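Local coordinates for glutamate--cysteine ligase GshA (Methylobacillus flagellatus KT, PDB 3K1T), which probably acts as a ligase that joins glutamate to cysteine, forming gamma-glutamylcysteine, at residues 38-43 against 416-421; 67-72 against 345-350. One frame throughout, in Å; residues are numbered along the deposited sequence.

Contact 1: residues 38-43 against 416-421; sequences QEYGAP and ATIELQ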
loop_
_atom_site.group_PDB
_atom_site.type_symbol
_atom_site.label_atom_id
_atom_site.label_comp_id
_atom_site.label_asym_id
_atom_site.label_seq_id
_atom_site.Cartn_x
_atom_site.Cartn_y
_atom_site.Cartn_z
ATOM N N GLN A 38 -1.961 -16.520 -2.550
ATOM C CA GLN A 38 -3.185 -17.145 -2.014
ATOM C C GLN A 38 -2.875 -18.510 -1.420
ATOM O O GLN A 38 -3.474 -18.912 -0.419
ATOM C CB GLN A 38 -4.274 -17.334 -3.087
ATOM C CG GLN A 38 -4.894 -16.048 -3.597
ATOM C CD GLN A 38 -5.941 -16.256 -4.704
ATOM O OE1 GLN A 38 -5.860 -15.653 -5.798
ATOM N NE2 GLN A 38 -6.951 -17.072 -4.408
ATOM N N GLU A 39 -1.953 -19.237 -2.044
ATOM C CA GLU A 39 -1.538 -20.538 -1.548
ATOM C C GLU A 39 -0.553 -20.472 -0.378
ATOM O O GLU A 39 -0.695 -21.243 0.577
ATOM C CB GLU A 39 -0.942 -21.355 -2.692
ATOM C CG GLU A 39 -0.346 -22.667 -2.235
ATOM C CD GLU A 39 -0.129 -23.680 -3.349
ATOM O OE1 GLU A 39 -0.258 -23.334 -4.548
ATOM O OE2 GLU A 39 0.182 -24.852 -3.000
ATOM N N TYR A 40 0.426 -19.557 -0.427
ATOM C CA TYR A 40 1.542 -19.560 0.520
ATOM C C TYR A 40 1.693 -18.462 1.597
ATOM O O TYR A 40 2.393 -18.672 2.581
ATOM C CB TYR A 40 2.851 -19.668 -0.257
ATOM C CG TYR A 40 3.005 -20.970 -1.003
ATOM C CD1 TYR A 40 3.252 -22.175 -0.321
ATOM C CD2 TYR A 40 2.906 -21.009 -2.381
ATOM C CE1 TYR A 40 3.419 -23.365 -1.014
ATOM C CE2 TYR A 40 3.045 -22.179 -3.066
ATOM C CZ TYR A 40 3.310 -23.351 -2.381
ATOM O OH TYR A 40 3.447 -24.482 -3.136
ATOM N N GLY A 41 0.979 -17.368 1.407
ATOM C CA GLY A 41 1.144 -16.174 2.214
ATOM C C GLY A 41 2.482 -15.614 1.800
ATOM O O GLY A 41 3.030 -16.031 0.764
ATOM N N ALA A 42 2.974 -14.702 2.638
ATOM C CA ALA A 42 4.266 -14.050 2.514
ATOM C C ALA A 42 4.718 -13.685 3.936
ATOM O O ALA A 42 3.891 -13.510 4.860
ATOM C CB ALA A 42 4.186 -12.760 1.643
ATOM N N PRO A 43 6.031 -13.529 4.131
ATOM C CA PRO A 43 6.523 -13.118 5.441
ATOM C C PRO A 43 6.073 -11.688 5.765
ATOM O O PRO A 43 5.696 -10.926 4.862
ATOM C CB PRO A 43 8.070 -13.108 5.278
ATOM C CG PRO A 43 8.336 -13.778 4.016
ATOM C CD PRO A 43 7.135 -13.675 3.165
ATOM N N ALA A 416 11.560 -18.331 -0.259
ATOM C CA ALA A 416 11.800 -18.301 1.205
ATOM C C ALA A 416 10.528 -18.685 1.987
ATOM O O ALA A 416 10.619 -19.445 2.983
ATOM C CB ALA A 416 12.305 -16.952 1.645
ATOM N N THR A 417 9.375 -18.233 1.499
ATOM C CA THR A 417 8.069 -18.521 2.092
ATOM C C THR A 417 7.770 -20.030 2.039
ATOM O O THR A 417 7.389 -20.645 3.049
ATOM C CB THR A 417 6.954 -17.757 1.354
ATOM O OG1 THR A 417 7.248 -16.368 1.428
ATOM C CG2 THR A 417 5.534 -18.052 1.950
ATOM N N ILE A 418 7.985 -20.613 0.871
ATOM C CA ILE A 418 7.822 -22.058 0.661
ATOM C C ILE A 418 8.795 -22.836 1.570
ATOM O O ILE A 418 8.368 -23.742 2.325
ATOM C CB ILE A 418 7.970 -22.439 -0.831
ATOM C CG1 ILE A 418 6.831 -21.825 -1.649
ATOM C CG2 ILE A 418 8.032 -23.986 -1.010
ATOM C CD1 ILE A 418 7.015 -21.863 -3.205
ATOM N N GLU A 419 10.075 -22.485 1.530
ATOM C CA GLU A 419 11.076 -23.087 2.388
ATOM C C GLU A 419 10.669 -23.083 3.869
ATOM O O GLU A 419 10.772 -24.117 4.535
ATOM C CB GLU A 419 12.403 -22.348 2.231
ATOM C CG GLU A 419 13.602 -22.843 3.048
ATOM C CD GLU A 419 14.772 -21.814 3.102
ATOM O OE1 GLU A 419 14.706 -20.724 2.453
ATOM O OE2 GLU A 419 15.764 -22.089 3.802
ATOM N N LEU A 420 10.265 -21.924 4.384
ATOM C CA LEU A 420 9.894 -21.765 5.793
ATOM C C LEU A 420 8.635 -22.593 6.136
ATOM O O LEU A 420 8.577 -23.203 7.196
ATOM C CB LEU A 420 9.716 -20.269 6.143
ATOM C CG LEU A 420 9.568 -19.795 7.603
ATOM C CD1 LEU A 420 10.871 -19.980 8.398
ATOM C CD2 LEU A 420 9.089 -18.302 7.706
ATOM N N GLN A 421 7.656 -22.655 5.238
ATOM C CA GLN A 421 6.472 -23.491 5.453
ATOM C C GLN A 421 6.861 -24.952 5.618
ATOM O O GLN A 421 6.257 -25.649 6.410
ATOM C CB GLN A 421 5.470 -23.402 4.295
ATOM C CG GLN A 421 4.774 -22.080 4.218
ATOM C CD GLN A 421 3.381 -22.119 3.585
ATOM O OE1 GLN A 421 2.884 -23.169 3.122
ATOM N NE2 GLN A 421 2.732 -20.950 3.580
HETATM O O HOH W 1 0.279 -24.121 1.188
#
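Tyr40 holds CG anti to its carbonyl carbon, chi1 -65°, and Ile418 holds CG1 the same way; with these settings the aromatic ring and the isoleucine branch meet between two helices. Ile418 CG1 sits over the centre of the ring, 3.7 Å from its centroid. The line between them lies only 7° from the ring normal, so this is a CH-pi contact over the face. CD1 reaches on beyond CG1, 4.0 Å from Tyr40 CE2. The opposite face carries the neighbouring side chain: Glu39 CG is 3.5 Å above the ring plane, over its centre. The ring thus lies between aliphatic carbons, one from each helix.

The contact joins the end of helix 26-40, and the turn after it, to the C-terminal end of helix 398-421. Gln421 comes to the ring edge from further along the second helix, and its OE1 lies 3.6 Å from Tyr40 CD1. Its amide plane is turned 61° from the ring. One water bridges the two segments, donating to Glu39 O and weakly to Gln421 OE1.

Thr417 packs nearer the turn. Its CG2 lies 3.3 Å from Tyr40 O. OG1 stands anti to the carbonyl carbon of Thr417 and is 3.2 Å from Pro43 CD. That oxygen is hydrogen-bonded to Leu413 O, one turn back in its own helix, and so faces the proline ring with its polar need met. Ile418 also packs on Arg217 and Val218 of helix 210-226. Tyr40 OH binds a glycerol, probably taken up from the crystallisation liquor.

Contact 2: residues 67-72 against 345-350; sequences GGFNNL and VIYMMD. With SO4 (sulfate ion), chain B.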
loop_
_atom_site.group_PDB
_atom_site.type_symbol
_atom_site.label_atom_id
_atom_site.label_comp_id
_atom_site.label_asym_id
_atom_site.label_seq_id
_atom_site.Cartn_x
_atom_site.Cartn_y
_atom_site.Cartn_z
ATOM N N GLY A 67 17.717 -5.335 8.269
ATOM C CA GLY A 67 18.290 -4.411 9.229
ATOM C C GLY A 67 18.742 -3.069 8.700
ATOM O O GLY A 67 19.573 -2.418 9.313
ATOM N N GLY A 68 18.198 -2.658 7.548
ATOM C CA GLY A 68 18.577 -1.416 6.914
ATOM C C GLY A 68 17.371 -0.512 6.618
ATOM O O GLY A 68 17.364 0.230 5.635
ATOM N N PHE A 69 16.367 -0.533 7.488
ATOM C CA PHE A 69 15.178 0.341 7.317
ATOM C C PHE A 69 15.487 1.829 7.304
ATOM O O PHE A 69 14.738 2.618 6.728
ATOM C CB PHE A 69 14.087 0.007 8.364
ATOM C CG PHE A 69 13.320 -1.232 8.021
ATOM C CD1 PHE A 69 12.240 -1.168 7.157
ATOM C CD2 PHE A 69 13.685 -2.456 8.545
ATOM C CE1 PHE A 69 11.547 -2.339 6.805
ATOM C CE2 PHE A 69 13.010 -3.620 8.212
ATOM C CZ PHE A 69 11.940 -3.572 7.316
ATOM N N ASN A 70 16.579 2.223 7.929
ATOM C CA ASN A 70 16.983 3.612 7.940
ATOM C C ASN A 70 17.541 4.094 6.583
ATOM O O ASN A 70 17.742 5.278 6.398
ATOM C CB ASN A 70 18.042 3.824 9.008
ATOM C CG ASN A 70 19.283 2.943 8.822
ATOM O OD1 ASN A 70 19.189 1.725 8.820
ATOM N ND2 ASN A 70 20.471 3.583 8.715
ATOM N N ASN A 71 17.789 3.154 5.669
ATOM C CA ASN A 71 18.349 3.465 4.345
ATOM C C ASN A 71 17.299 3.665 3.280
ATOM O O ASN A 71 17.633 3.967 2.131
ATOM C CB ASN A 71 19.281 2.336 3.870
ATOM C CG ASN A 71 20.453 2.074 4.815
ATOM O OD1 ASN A 71 20.957 2.983 5.454
ATOM N ND2 ASN A 71 20.930 0.820 4.835
ATOM N N LEU A 72 16.034 3.436 3.640
ATOM C CA LEU A 72 14.929 3.584 2.718
ATOM C C LEU A 72 14.663 5.040 2.426
ATOM O O LEU A 72 14.910 5.927 3.248
ATOM C CB LEU A 72 13.645 2.901 3.245
ATOM C CG LEU A 72 13.757 1.383 3.435
ATOM C CD1 LEU A 72 12.464 0.813 4.006
ATOM C CD2 LEU A 72 14.160 0.598 2.128
ATOM N N VAL A 345 19.597 -3.917 -3.032
ATOM C CA VAL A 345 18.849 -4.623 -1.987
ATOM C C VAL A 345 17.383 -4.172 -2.083
ATOM O O VAL A 345 17.123 -2.970 -1.986
ATOM C CB VAL A 345 19.363 -4.224 -0.583
ATOM C CG1 VAL A 345 18.687 -5.088 0.507
ATOM C CG2 VAL A 345 20.885 -4.301 -0.501
ATOM N N ILE A 346 16.457 -5.103 -2.268
ATOM C CA ILE A 346 15.056 -4.818 -2.454
ATOM C C ILE A 346 14.297 -5.181 -1.163
ATOM O O ILE A 346 14.416 -6.314 -0.674
ATOM C CB ILE A 346 14.459 -5.649 -3.637
ATOM C CG1 ILE A 346 15.301 -5.529 -4.929
ATOM C CG2 ILE A 346 12.945 -5.279 -3.845
ATOM C CD1 ILE A 346 15.618 -4.214 -5.334
ATOM N N TYR A 347 13.538 -4.228 -0.628
ATOM C CA TYR A 347 12.731 -4.397 0.600
ATOM C C TYR A 347 11.253 -4.675 0.280
ATOM O O TYR A 347 10.637 -4.005 -0.586
ATOM C CB TYR A 347 12.844 -3.135 1.479
ATOM C CG TYR A 347 13.992 -3.189 2.441
ATOM C CD1 TYR A 347 15.298 -3.471 1.994
ATOM C CD2 TYR A 347 13.790 -3.011 3.802
ATOM C CE1 TYR A 347 16.347 -3.567 2.886
ATOM C CE2 TYR A 347 14.844 -3.080 4.705
ATOM C CZ TYR A 347 16.115 -3.382 4.244
ATOM O OH TYR A 347 17.144 -3.514 5.140
HETATM N N MSE A 348 10.688 -5.635 1.005
HETATM C CA MSE A 348 9.304 -6.021 0.920
HETATM C C MSE A 348 8.678 -6.090 2.294
HETATM O O MSE A 348 9.353 -6.440 3.263
HETATM C CB MSE A 348 9.159 -7.360 0.204
HETATM C CG MSE A 348 9.446 -7.202 -1.323
HETATM SE SE MSE A 348 10.183 -8.815 -2.129
HETATM C CE MSE A 348 11.849 -8.855 -1.135
HETATM N N MSE A 349 7.406 -5.714 2.367
HETATM C CA MSE A 349 6.552 -5.990 3.524
HETATM C C MSE A 349 5.288 -6.662 3.015
HETATM O O MSE A 349 4.741 -6.273 1.963
HETATM C CB MSE A 349 6.275 -4.698 4.309
HETATM C CG MSE A 349 7.567 -4.055 4.757
HETATM SE SE MSE A 349 7.253 -2.584 6.046
HETATM C CE MSE A 349 7.103 -3.748 7.581
ATOM N N ASP A 350 4.868 -7.727 3.684
ATOM C CA ASP A 350 3.903 -8.669 3.087
ATOM C C ASP A 350 4.473 -9.010 1.695
ATOM O O ASP A 350 5.706 -9.157 1.558
ATOM C CB ASP A 350 2.462 -8.111 3.053
ATOM C CG ASP A 350 1.437 -9.161 2.603
ATOM O OD1 ASP A 350 1.422 -10.227 3.186
ATOM O OD2 ASP A 350 0.686 -8.945 1.656
HETATM S S SO4 B . 19.697 -6.177 5.104
HETATM O O1 SO4 B . 20.570 -5.161 4.565
HETATM O O2 SO4 B . 18.445 -5.712 4.593
HETATM O O3 SO4 B . 19.994 -7.490 4.579
HETATM O O4 SO4 B . 19.728 -6.172 6.584
#
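The hydroxyl of Tyr347 lies between a backbone N-H and a bound sulfate. Tyr347 OH gives a weak hydrogen bond to sulfate O2 over 2.6 Å. Gly68 N gives one to Tyr347 OH over 2.8 Å; it is bent to 129° and also weak. Gly68 has no side chain, and the hydroxyl comes right up to the backbone there. Gly67 holds the same anion directly, with Gly67 N 2.8 Å from sulfate O4 in a straighter bond of 156°.

Apolar groups pack around the tyrosine ring. It makes a T-shaped pair with Phe69, with Tyr347 giving the edge and Phe69 the face. The centroids are 5.0 Å apart and the planes stand at 86°. Tyr347 CE2 lies over the centre of the Phe69 ring, 3.8 Å above its plane. Leu72 CD2 lies over a face of the tyrosine, displaced toward the rim, and comes 3.8 Å from Tyr347 CG. Next along the same side of the strand, selenomethionine Met349 brings its SE to 4.4 Å from Phe69 CE1. Phe69 also packs on Leu118 and Ile121 of helix 109-124, so its ring links that helix to the strand.

Residues 67-72, with a 3-10 turn at 69-71, thus lie against strand 340-349 of the antiparallel sheet. Ser47, Asn63 and Arg359 also hydrogen-bond the sulfate. Backbone N-H, hydroxyl, amide and guanidinium groups together form an anion-binding site between the sheet and the loop at 67-72, occupied here by a sulfate probably from the crystallisation liquor.

In the fold
Both segments of contact 2 fall, in sequence, between the two segments of contact 1, and the centres of the contacts are 19 Å apart. Helix 26-40 ends in contact 1, and residues 38-43 lead on to strand 45-52. That strand pairs antiparallel with strand 340-349, which supplies one side of contact 2. The two contacts meet where Ala42 CB packs 3.8 Å from Asp350 C; Ala42 has two conformers, so the exact distance is doubtful. Asp350 also makes a salt bridge to Lys90 of helix 77-91. The sulfate belongs to contact 2, whereas contact 1 has bound glycerol. Both molecules probably come from the crystallisation liquor, and the substrate site cannot be inferred from them alone.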